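PDB 6E0L: cyclic UMP-AMP synthase from Rhodothermus marinus SG0.5JP17-172, which joins UTP and ATP into the cyclic dinucleotide 3',3'-cUAMP, releasing two diphosphates, as the second-messenger synthase of a CBASS antiphage defence system. Local coordinates for residues S12-T17 with T189-K194; T53-D58 with F193-T198; Q207-S212 with A272-R277. All coordinates share one frame; numbering follows the deposited sequence.

Contact 1 of 3, residues S12-T17 with T189-K194. With APC (diphosphomethylphosphonic acid adenosyl ester), chain C.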
# COMPACT_ATOMS: atom_id res chain seq x y z
N SER A 12 -17.64 -6.17 5.14
CA SER A 12 -16.73 -6.77 4.19
C SER A 12 -16.94 -6.29 2.75
O SER A 12 -16.15 -6.67 1.88
CB SER A 12 -16.84 -8.30 4.27
OG SER A 12 -17.95 -8.79 3.56
N HIS A 13 -17.98 -5.50 2.47
CA HIS A 13 -18.25 -5.12 1.09
C HIS A 13 -17.16 -4.22 0.52
O HIS A 13 -16.64 -3.33 1.19
CB HIS A 13 -19.60 -4.40 0.98
CG HIS A 13 -20.78 -5.28 1.27
ND1 HIS A 13 -22.06 -4.79 1.40
CD2 HIS A 13 -20.87 -6.62 1.39
CE1 HIS A 13 -22.89 -5.80 1.61
NE2 HIS A 13 -22.19 -6.92 1.61
N GLN A 14 -16.91 -4.39 -0.78
CA GLN A 14 -15.97 -3.54 -1.48
C GLN A 14 -16.71 -2.35 -2.07
O GLN A 14 -17.81 -2.48 -2.59
CB GLN A 14 -15.27 -4.33 -2.58
CG GLN A 14 -14.05 -3.64 -3.17
CD GLN A 14 -13.47 -4.41 -4.32
OE1 GLN A 14 -13.90 -5.53 -4.61
NE2 GLN A 14 -12.48 -3.83 -4.98
N GLY A 15 -16.08 -1.17 -1.96
CA GLY A 15 -16.54 -0.01 -2.68
C GLY A 15 -16.39 -0.19 -4.18
O GLY A 15 -15.61 -1.01 -4.65
N ALA A 16 -17.14 0.62 -4.93
CA ALA A 16 -17.04 0.56 -6.38
C ALA A 16 -15.63 0.93 -6.83
O ALA A 16 -14.95 1.74 -6.20
CB ALA A 16 -18.05 1.51 -7.03
N THR A 17 -15.21 0.35 -7.94
CA THR A 17 -13.88 0.59 -8.47
C THR A 17 -13.88 1.18 -9.87
O THR A 17 -12.80 1.48 -10.39
CB THR A 17 -13.09 -0.73 -8.52
OG1 THR A 17 -13.76 -1.62 -9.43
CG2 THR A 17 -12.96 -1.35 -7.14
N THR A 189 -11.88 -9.89 4.56
CA THR A 189 -11.54 -9.72 5.97
C THR A 189 -10.81 -8.40 6.20
O THR A 189 -11.06 -7.71 7.20
CB THR A 189 -10.69 -10.89 6.47
OG1 THR A 189 -11.43 -12.10 6.41
CG2 THR A 189 -10.22 -10.66 7.90
N ILE A 190 -9.89 -8.04 5.30
CA ILE A 190 -9.25 -6.74 5.39
C ILE A 190 -10.30 -5.63 5.40
O ILE A 190 -10.28 -4.73 6.25
CB ILE A 190 -8.26 -6.56 4.22
CG1 ILE A 190 -7.07 -7.51 4.39
CG2 ILE A 190 -7.83 -5.11 4.11
CD1 ILE A 190 -6.14 -7.55 3.19
N ARG A 191 -11.26 -5.70 4.47
CA ARG A 191 -12.27 -4.66 4.36
C ARG A 191 -13.17 -4.63 5.60
O ARG A 191 -13.54 -3.55 6.07
CB ARG A 191 -13.09 -4.86 3.08
CG ARG A 191 -12.25 -4.76 1.82
CD ARG A 191 -13.07 -4.72 0.52
NE ARG A 191 -13.98 -5.85 0.45
CZ ARG A 191 -13.78 -6.91 -0.34
NH1 ARG A 191 -12.70 -6.97 -1.14
NH2 ARG A 191 -14.66 -7.90 -0.35
N MET A 192 -13.52 -5.80 6.13
CA MET A 192 -14.30 -5.88 7.37
C MET A 192 -13.59 -5.13 8.50
O MET A 192 -14.21 -4.32 9.21
CB MET A 192 -14.50 -7.34 7.76
CG MET A 192 -15.25 -7.52 9.05
SD MET A 192 -15.20 -9.22 9.68
CE MET A 192 -13.48 -9.35 10.18
N PHE A 193 -12.30 -5.38 8.68
CA PHE A 193 -11.57 -4.70 9.75
C PHE A 193 -11.39 -3.22 9.45
O PHE A 193 -11.43 -2.39 10.36
CB PHE A 193 -10.22 -5.37 10.01
CG PHE A 193 -10.33 -6.62 10.85
CD1 PHE A 193 -10.79 -6.53 12.15
CD2 PHE A 193 -9.99 -7.86 10.33
CE1 PHE A 193 -10.91 -7.67 12.95
CE2 PHE A 193 -10.11 -9.00 11.12
CZ PHE A 193 -10.57 -8.91 12.43
N LYS A 194 -11.17 -2.87 8.18
CA LYS A 194 -11.12 -1.46 7.79
C LYS A 194 -12.41 -0.75 8.13
O LYS A 194 -12.39 0.35 8.69
CB LYS A 194 -10.80 -1.35 6.30
CG LYS A 194 -9.34 -1.56 6.03
CD LYS A 194 -8.91 -1.50 4.56
CE LYS A 194 -8.94 -0.11 4.00
NZ LYS A 194 -8.92 -0.15 2.51
PG APC C . -7.14 3.27 1.70
O1G APC C . -8.26 2.47 1.10
O2G APC C . -7.53 3.88 3.04
O3G APC C . -6.69 4.35 0.75
PB APC C . -4.62 1.97 1.02
O1B APC C . -4.86 2.65 -0.31
O2B APC C . -4.53 0.48 0.82
O3B APC C . -5.92 2.23 1.97
PA APC C . -2.67 4.32 1.35
O1A APC C . -3.74 4.93 0.48
O2A APC C . -2.34 5.24 2.51
C3A APC C . -3.14 2.62 1.91
O5' APC C . -1.31 4.15 0.44
C5' APC C . -1.48 3.47 -0.77
C4' APC C . -0.21 2.65 -1.11
O4' APC C . 0.86 3.39 -0.93
C3' APC C . -0.05 1.45 -0.15
O3' APC C . -0.79 0.35 -0.52
C2' APC C . 1.47 1.19 -0.33
O2' APC C . 1.65 0.43 -1.62
C1' APC C . 2.01 2.40 -0.37
N9 APC C . 2.24 2.85 0.97
C8 APC C . 1.53 3.67 1.76
N7 APC C . 2.15 3.76 2.93
C5 APC C . 3.26 3.01 2.87
C6 APC C . 4.24 2.77 3.80
N6 APC C . 4.42 3.23 5.16
N1 APC C . 5.25 1.98 3.50
C2 APC C . 5.32 1.39 2.28
N3 APC C . 4.35 1.62 1.35
C4 APC C . 3.32 2.44 1.66
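R191 reaches out from helix 186-202 and clasps the backbone of the loop that joins helices 5-11 and 18-32. The pairing is an arginine side-on grip on a single backbone carbonyl, in a nucleotidyltransferase of the CD-NTase family. The chain leaves the helix with CG beside the backbone N (chi1 -62°). R191 CB passes the carbonyl of S12, 3.8 Å from S12 O. R191 CD lies against Q14, 3.7 Å from Q14 CA. A bend about the CG-CD bond (chi3 -54°) then turns the guanidinium so that NE and NH2 face S12 O. R191 NE donates to S12 O at 2.7 Å, and R191 NH2 donates to the same S12 O at 3.0 Å. Both bonds lie close to the guanidinium plane. They differ at the acceptor: NH2 comes almost straight on to the C=O, while NE sits above the carbonyl plane. Two bonds to one oxygen limit rotation of the guanidinium. The third nitrogen, NH1, is hydrogen-bonded to the S52 carbonyl, so the group bridges two loops.

Q14 lies over one face of this group. Its CB stands 3.6 Å above the guanidinium plane, toward the rim. The Q14 amide is nearly parallel to the guanidinium, at 11°, but its NE2 donates to N54 OD1. S12 also packs by its backbone and CB against the helix, with S12 CA 3.9 Å from M192 N. Its OG bonds to the carbonyl of E9, back in helix 5-11. M192 sends its end away, toward F231 and F235 of helix 231-244.

One turn on from R191, the same helix carries K194, an ATP-binding residue. K194 NZ donates to O1G on the terminal phosphate of the ATP analogue at 3.0 Å.

Contact 2 of 3, residues T53-D58 with F193-T198. With APC (diphosphomethylphosphonic acid adenosyl ester), chain C.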
# COMPACT_ATOMS: atom_id res chain seq x y z
N THR A 53 -9.10 -3.80 -1.67
CA THR A 53 -9.42 -3.57 -0.27
C THR A 53 -10.06 -2.20 -0.03
O THR A 53 -10.15 -1.77 1.13
CB THR A 53 -8.17 -3.72 0.58
OG1 THR A 53 -7.18 -2.81 0.09
CG2 THR A 53 -7.66 -5.13 0.48
N ASN A 54 -10.49 -1.51 -1.07
CA ASN A 54 -11.16 -0.23 -0.89
C ASN A 54 -12.54 -0.45 -0.29
O ASN A 54 -13.31 -1.29 -0.76
CB ASN A 54 -11.28 0.50 -2.21
CG ASN A 54 -12.02 -0.31 -3.25
OD1 ASN A 54 -11.56 -1.38 -3.66
ND2 ASN A 54 -13.18 0.17 -3.65
N ILE A 55 -12.86 0.30 0.78
CA ILE A 55 -14.17 0.22 1.41
C ILE A 55 -15.13 1.31 0.94
O ILE A 55 -16.32 1.24 1.26
CB ILE A 55 -14.02 0.26 2.95
CG1 ILE A 55 -13.28 1.54 3.37
CG2 ILE A 55 -13.34 -0.99 3.46
CD1 ILE A 55 -13.29 1.75 4.87
N ARG A 56 -14.65 2.28 0.17
CA ARG A 56 -15.47 3.28 -0.50
C ARG A 56 -15.15 3.27 -1.99
O ARG A 56 -14.17 2.67 -2.44
CB ARG A 56 -15.22 4.68 0.09
CG ARG A 56 -15.40 4.75 1.58
CD ARG A 56 -15.27 6.18 2.05
NE ARG A 56 -16.18 7.08 1.35
CZ ARG A 56 -17.42 7.35 1.74
NH1 ARG A 56 -17.92 6.79 2.83
NH2 ARG A 56 -18.16 8.19 1.02
N GLY A 57 -15.97 3.98 -2.76
CA GLY A 57 -15.68 4.13 -4.17
C GLY A 57 -15.19 5.51 -4.51
O GLY A 57 -14.99 5.80 -5.70
N ASP A 58 -14.96 6.37 -3.52
CA ASP A 58 -14.59 7.76 -3.76
C ASP A 58 -13.30 8.11 -3.05
O ASP A 58 -12.95 9.30 -3.00
CB ASP A 58 -15.70 8.73 -3.34
CG ASP A 58 -16.02 8.67 -1.86
OD1 ASP A 58 -15.36 7.90 -1.14
OD2 ASP A 58 -16.91 9.42 -1.40
N PHE A 193 -12.30 -5.38 8.68
CA PHE A 193 -11.57 -4.70 9.75
C PHE A 193 -11.39 -3.22 9.45
O PHE A 193 -11.43 -2.39 10.36
CB PHE A 193 -10.22 -5.37 10.01
CG PHE A 193 -10.33 -6.62 10.85
CD1 PHE A 193 -10.79 -6.53 12.15
CD2 PHE A 193 -9.99 -7.86 10.33
CE1 PHE A 193 -10.91 -7.67 12.95
CE2 PHE A 193 -10.11 -9.00 11.12
CZ PHE A 193 -10.57 -8.91 12.43
N LYS A 194 -11.17 -2.87 8.18
CA LYS A 194 -11.12 -1.46 7.79
C LYS A 194 -12.41 -0.75 8.13
O LYS A 194 -12.39 0.35 8.69
CB LYS A 194 -10.80 -1.35 6.30
CG LYS A 194 -9.34 -1.56 6.03
CD LYS A 194 -8.91 -1.50 4.56
CE LYS A 194 -8.94 -0.11 4.00
NZ LYS A 194 -8.92 -0.15 2.51
N ASN A 195 -13.55 -1.35 7.78
CA ASN A 195 -14.84 -0.73 8.10
C ASN A 195 -15.12 -0.73 9.60
O ASN A 195 -15.71 0.22 10.11
CB ASN A 195 -15.95 -1.46 7.35
CG ASN A 195 -16.32 -0.78 6.03
OD1 ASN A 195 -16.42 0.44 5.97
ND2 ASN A 195 -16.52 -1.57 4.98
N ALA A 196 -14.70 -1.78 10.33
CA ALA A 196 -14.83 -1.77 11.79
C ALA A 196 -14.02 -0.64 12.40
O ALA A 196 -14.50 0.09 13.28
CB ALA A 196 -14.37 -3.11 12.37
N ARG A 197 -12.77 -0.50 11.96
CA ARG A 197 -11.92 0.61 12.37
C ARG A 197 -12.59 1.94 12.06
O ARG A 197 -12.67 2.82 12.92
CB ARG A 197 -10.59 0.53 11.63
CG ARG A 197 -9.72 1.76 11.78
CD ARG A 197 -8.85 1.93 10.56
NE ARG A 197 -9.66 2.17 9.36
CZ ARG A 197 -9.17 2.19 8.12
NH1 ARG A 197 -7.88 1.99 7.89
NH2 ARG A 197 -9.98 2.44 7.10
N THR A 198 -13.05 2.12 10.83
CA THR A 198 -13.62 3.40 10.43
C THR A 198 -14.91 3.69 11.17
O THR A 198 -15.14 4.82 11.60
CB THR A 198 -13.82 3.42 8.93
OG1 THR A 198 -12.52 3.40 8.31
CG2 THR A 198 -14.68 4.62 8.45
PG APC C . -7.14 3.27 1.70
O1G APC C . -8.26 2.47 1.10
O2G APC C . -7.53 3.88 3.04
O3G APC C . -6.69 4.35 0.75
PB APC C . -4.62 1.97 1.02
O1B APC C . -4.86 2.65 -0.31
O2B APC C . -4.53 0.48 0.82
O3B APC C . -5.92 2.23 1.97
PA APC C . -2.67 4.32 1.35
O1A APC C . -3.74 4.93 0.48
O2A APC C . -2.34 5.24 2.51
C3A APC C . -3.14 2.62 1.91
O5' APC C . -1.31 4.15 0.44
C5' APC C . -1.48 3.47 -0.77
C4' APC C . -0.21 2.65 -1.11
O4' APC C . 0.86 3.39 -0.93
C3' APC C . -0.05 1.45 -0.15
O3' APC C . -0.79 0.35 -0.52
C2' APC C . 1.47 1.19 -0.33
O2' APC C . 1.65 0.43 -1.62
C1' APC C . 2.01 2.40 -0.37
N9 APC C . 2.24 2.85 0.97
C8 APC C . 1.53 3.67 1.76
N7 APC C . 2.15 3.76 2.93
C5 APC C . 3.26 3.01 2.87
C6 APC C . 4.24 2.77 3.80
N6 APC C . 4.42 3.23 5.16
N1 APC C . 5.25 1.98 3.50
C2 APC C . 5.32 1.39 2.28
N3 APC C . 4.35 1.62 1.35
C4 APC C . 3.32 2.44 1.66
O HOH W 1 -17.50 -1.14 2.20
O HOH W 2 -17.13 2.45 4.18
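I55 lies along N195, the two side chains running past each other in opposite directions. Its CG2 rests 3.6 Å from N195 ND2, and its CD1 is 3.6 Å from N195 OD1. CG2 also meets the CB of K194 at 3.8 Å, while CD1 reaches on toward T198 OG1. Chi1 of 57° places CG1 between the backbone N and the carbonyl carbon, and CG2 beside the N; this spreads the two branches along the helix. Two waters also tie I55 O to the N195 amide. One accepts from ND2, the other donates to OD1. N195 ND2 also bonds to the carbonyl of W11.

T53 contributes its backbone. T53 O accepts from K194 NZ at a modelled 2.5 Å, shorter than usual, so the exact length is doubtful. The T53 hydroxyl is taken by E216. Beyond I55, R197 NH2 donates to T198 OG1, and R197 NH1 donates to the A210 carbonyl and to S212 OG.

The loop lies in the nucleotidyltransferase domain, just after helix 47-51, which carries S48 of the ATP site. The second partner of K194 NZ is the nucleotide, so a single nitrogen links loop, helix and ATP site.

Contact 3 of 3, residues Q207-S212 with A272-R277. With APC (diphosphomethylphosphonic acid adenosyl ester), chain C.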
# COMPACT_ATOMS: atom_id res chain seq x y z
N GLN A 207 -7.83 8.88 15.16
CA GLN A 207 -7.74 8.95 13.71
C GLN A 207 -6.74 7.93 13.15
O GLN A 207 -6.97 7.37 12.07
CB GLN A 207 -7.38 10.37 13.27
CG GLN A 207 -8.09 10.82 11.97
CD GLN A 207 -9.55 11.21 12.20
OE1 GLN A 207 -9.95 11.56 13.31
NE2 GLN A 207 -10.35 11.15 11.14
N ASP A 208 -5.65 7.65 13.88
CA ASP A 208 -4.62 6.73 13.41
C ASP A 208 -4.76 5.36 14.05
O ASP A 208 -3.77 4.65 14.22
CB ASP A 208 -3.22 7.29 13.70
CG ASP A 208 -2.98 7.52 15.19
OD1 ASP A 208 -3.93 7.41 16.00
OD2 ASP A 208 -1.82 7.79 15.57
N LEU A 209 -6.00 4.96 14.33
CA LEU A 209 -6.26 3.67 14.97
C LEU A 209 -5.67 2.51 14.19
O LEU A 209 -5.07 1.60 14.78
CB LEU A 209 -7.77 3.50 15.13
CG LEU A 209 -8.20 2.19 15.76
CD1 LEU A 209 -7.64 2.04 17.16
CD2 LEU A 209 -9.72 2.14 15.73
N ALA A 210 -5.80 2.53 12.86
CA ALA A 210 -5.16 1.48 12.07
C ALA A 210 -4.99 1.96 10.64
O ALA A 210 -5.88 1.74 9.81
CB ALA A 210 -5.97 0.18 12.11
N PRO A 211 -3.90 2.66 10.33
CA PRO A 211 -3.70 3.11 8.95
C PRO A 211 -3.79 1.91 8.02
O PRO A 211 -3.31 0.82 8.32
CB PRO A 211 -2.30 3.74 8.98
CG PRO A 211 -2.10 4.12 10.43
CD PRO A 211 -2.80 3.05 11.23
N SER A 212 -4.43 2.14 6.87
CA SER A 212 -4.86 1.05 6.01
C SER A 212 -3.70 0.15 5.64
O SER A 212 -3.81 -1.08 5.69
CB SER A 212 -5.52 1.60 4.75
OG SER A 212 -6.78 2.21 5.04
N ALA A 272 -0.24 -1.32 17.18
CA ALA A 272 -0.92 -2.54 16.77
C ALA A 272 -1.72 -3.14 17.93
O ALA A 272 -2.87 -3.54 17.74
CB ALA A 272 0.11 -3.55 16.26
N ARG A 273 -1.14 -3.16 19.13
CA ARG A 273 -1.86 -3.67 20.29
C ARG A 273 -3.08 -2.82 20.61
O ARG A 273 -4.11 -3.35 21.03
CB ARG A 273 -0.94 -3.69 21.52
CG ARG A 273 0.31 -4.52 21.42
CD ARG A 273 0.01 -5.99 21.58
NE ARG A 273 1.27 -6.73 21.70
CZ ARG A 273 1.43 -8.00 21.35
NH1 ARG A 273 0.42 -8.70 20.83
NH2 ARG A 273 2.63 -8.57 21.50
N ARG A 274 -2.99 -1.51 20.42
CA ARG A 274 -4.15 -0.65 20.64
C ARG A 274 -5.28 -1.02 19.68
O ARG A 274 -6.45 -1.07 20.08
CB ARG A 274 -3.76 0.83 20.47
CG ARG A 274 -4.91 1.79 20.69
CD ARG A 274 -4.47 3.22 20.55
NE ARG A 274 -4.15 3.54 19.16
CZ ARG A 274 -3.93 4.77 18.71
NH1 ARG A 274 -4.01 5.79 19.55
NH2 ARG A 274 -3.66 5.00 17.43
N PHE A 275 -4.96 -1.23 18.40
CA PHE A 275 -5.98 -1.65 17.44
C PHE A 275 -6.66 -2.93 17.89
O PHE A 275 -7.88 -3.07 17.78
CB PHE A 275 -5.36 -1.82 16.06
CG PHE A 275 -6.20 -2.64 15.12
CD1 PHE A 275 -7.34 -2.10 14.55
CD2 PHE A 275 -5.87 -3.95 14.84
CE1 PHE A 275 -8.13 -2.86 13.69
CE2 PHE A 275 -6.67 -4.72 13.97
CZ PHE A 275 -7.79 -4.17 13.40
N LEU A 276 -5.88 -3.89 18.41
CA LEU A 276 -6.48 -5.14 18.87
C LEU A 276 -7.40 -4.92 20.06
O LEU A 276 -8.45 -5.57 20.15
CB LEU A 276 -5.40 -6.16 19.25
CG LEU A 276 -4.41 -6.55 18.17
CD1 LEU A 276 -3.37 -7.48 18.76
CD2 LEU A 276 -5.19 -7.23 17.07
N ARG A 277 -7.02 -4.03 20.98
CA ARG A 277 -7.89 -3.70 22.11
C ARG A 277 -9.22 -3.12 21.65
O ARG A 277 -10.28 -3.49 22.18
CB ARG A 277 -7.19 -2.71 23.05
CG ARG A 277 -6.07 -3.32 23.92
CD ARG A 277 -5.61 -2.36 25.03
NE ARG A 277 -5.03 -1.09 24.57
CZ ARG A 277 -3.75 -0.91 24.28
NH1 ARG A 277 -2.88 -1.92 24.36
NH2 ARG A 277 -3.33 0.30 23.89
PG APC C . -7.14 3.27 1.70
O1G APC C . -8.26 2.47 1.10
O2G APC C . -7.53 3.88 3.04
O3G APC C . -6.69 4.35 0.75
PB APC C . -4.62 1.97 1.02
O1B APC C . -4.86 2.65 -0.31
O2B APC C . -4.53 0.48 0.82
O3B APC C . -5.92 2.23 1.97
PA APC C . -2.67 4.32 1.35
O1A APC C . -3.74 4.93 0.48
O2A APC C . -2.34 5.24 2.51
C3A APC C . -3.14 2.62 1.91
O5' APC C . -1.31 4.15 0.44
C5' APC C . -1.48 3.47 -0.77
C4' APC C . -0.21 2.65 -1.11
O4' APC C . 0.86 3.39 -0.93
C3' APC C . -0.05 1.45 -0.15
O3' APC C . -0.79 0.35 -0.52
C2' APC C . 1.47 1.19 -0.33
O2' APC C . 1.65 0.43 -1.62
C1' APC C . 2.01 2.40 -0.37
N9 APC C . 2.24 2.85 0.97
C8 APC C . 1.53 3.67 1.76
N7 APC C . 2.15 3.76 2.93
C5 APC C . 3.26 3.01 2.87
C6 APC C . 4.24 2.77 3.80
N6 APC C . 4.42 3.23 5.16
N1 APC C . 5.25 1.98 3.50
C2 APC C . 5.32 1.39 2.28
N3 APC C . 4.35 1.62 1.35
C4 APC C . 3.32 2.44 1.66
O HOH W 3 -3.16 8.34 18.63
O HOH W 4 -3.77 1.91 16.96
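D208 and R274 form a salt bridge between the loop before helix 212-220 and helix 269-285. R274 NH2 donates to D208 OD1 at 2.8 Å. The two side chains cross at about a right angle, and the carboxylate and guanidinium planes are 72° apart. NH2 approaches from above the carboxylate plane. A second, weak bond joins R274 NH2 to the backbone oxygen D208 O at 3.2 Å.

Waters serve the other two nitrogens. One accepts from R274 NH1 and donates to D208 OD1, so this oxygen is linked to the arginine both directly and through water. The other accepts from R274 NE at 2.8 Å and donates to L209 O at 2.6 Å. Both waters lie at the edge of the guanidinium, in its plane. R274 has CG anti to the backbone N (chi1 -179°) and turns at chi3 (69°), which carries the guanidinium across the loop. D208 OD2 has its own partner, a salt bridge to K271, also on helix 269-285. K271 also brings a like charge near R274; the carboxylate between them probably offsets it.

The rest is buried packing. A210 CB sits 3.6 Å from F275 CD1, and L209 CD1 is 4.1 Å from F275 CA. The L209 carbonyl lies beside F275, with L209 O 3.7 Å from F275 CB, while that oxygen is satisfied by its water.

S212 follows P211, which occupies the N-cap position of helix 212-220. S212 is an ATP-binding residue: its OG donates to O2G of the ATP analogue at 2.7 Å.

The loop is bonded to two helices: R197 of helix 186-202 donates to A210 O, and R274 of helix 269-285 holds D208. F275 carries the packing further, touching F193 of helix 186-202 as well as L215 and L218 of helix 212-220.

How the contacts relate
From the N terminus, contact 1 brings loop 12-17 back to helix 186-202, a closure of 172 residues. Contact 2 opens inside that span, at loop 53-58, and closes on the same stretch of helix, one turn further on. The two share F193 and K194, so their spans overlap rather than strictly nest. They also meet directly: G15 O takes a weak bond from N54 ND2, and I190 packs on T53. Contact 3 follows in series and closes a shorter span of 60 residues, from loop 207-212 to helix 269-285. It reaches helix 186-202 through R197 and F193. Together they tie the N-terminal loop, the nucleotidyltransferase domain and the C-terminal helices around the ATP analogue's terminal phosphate.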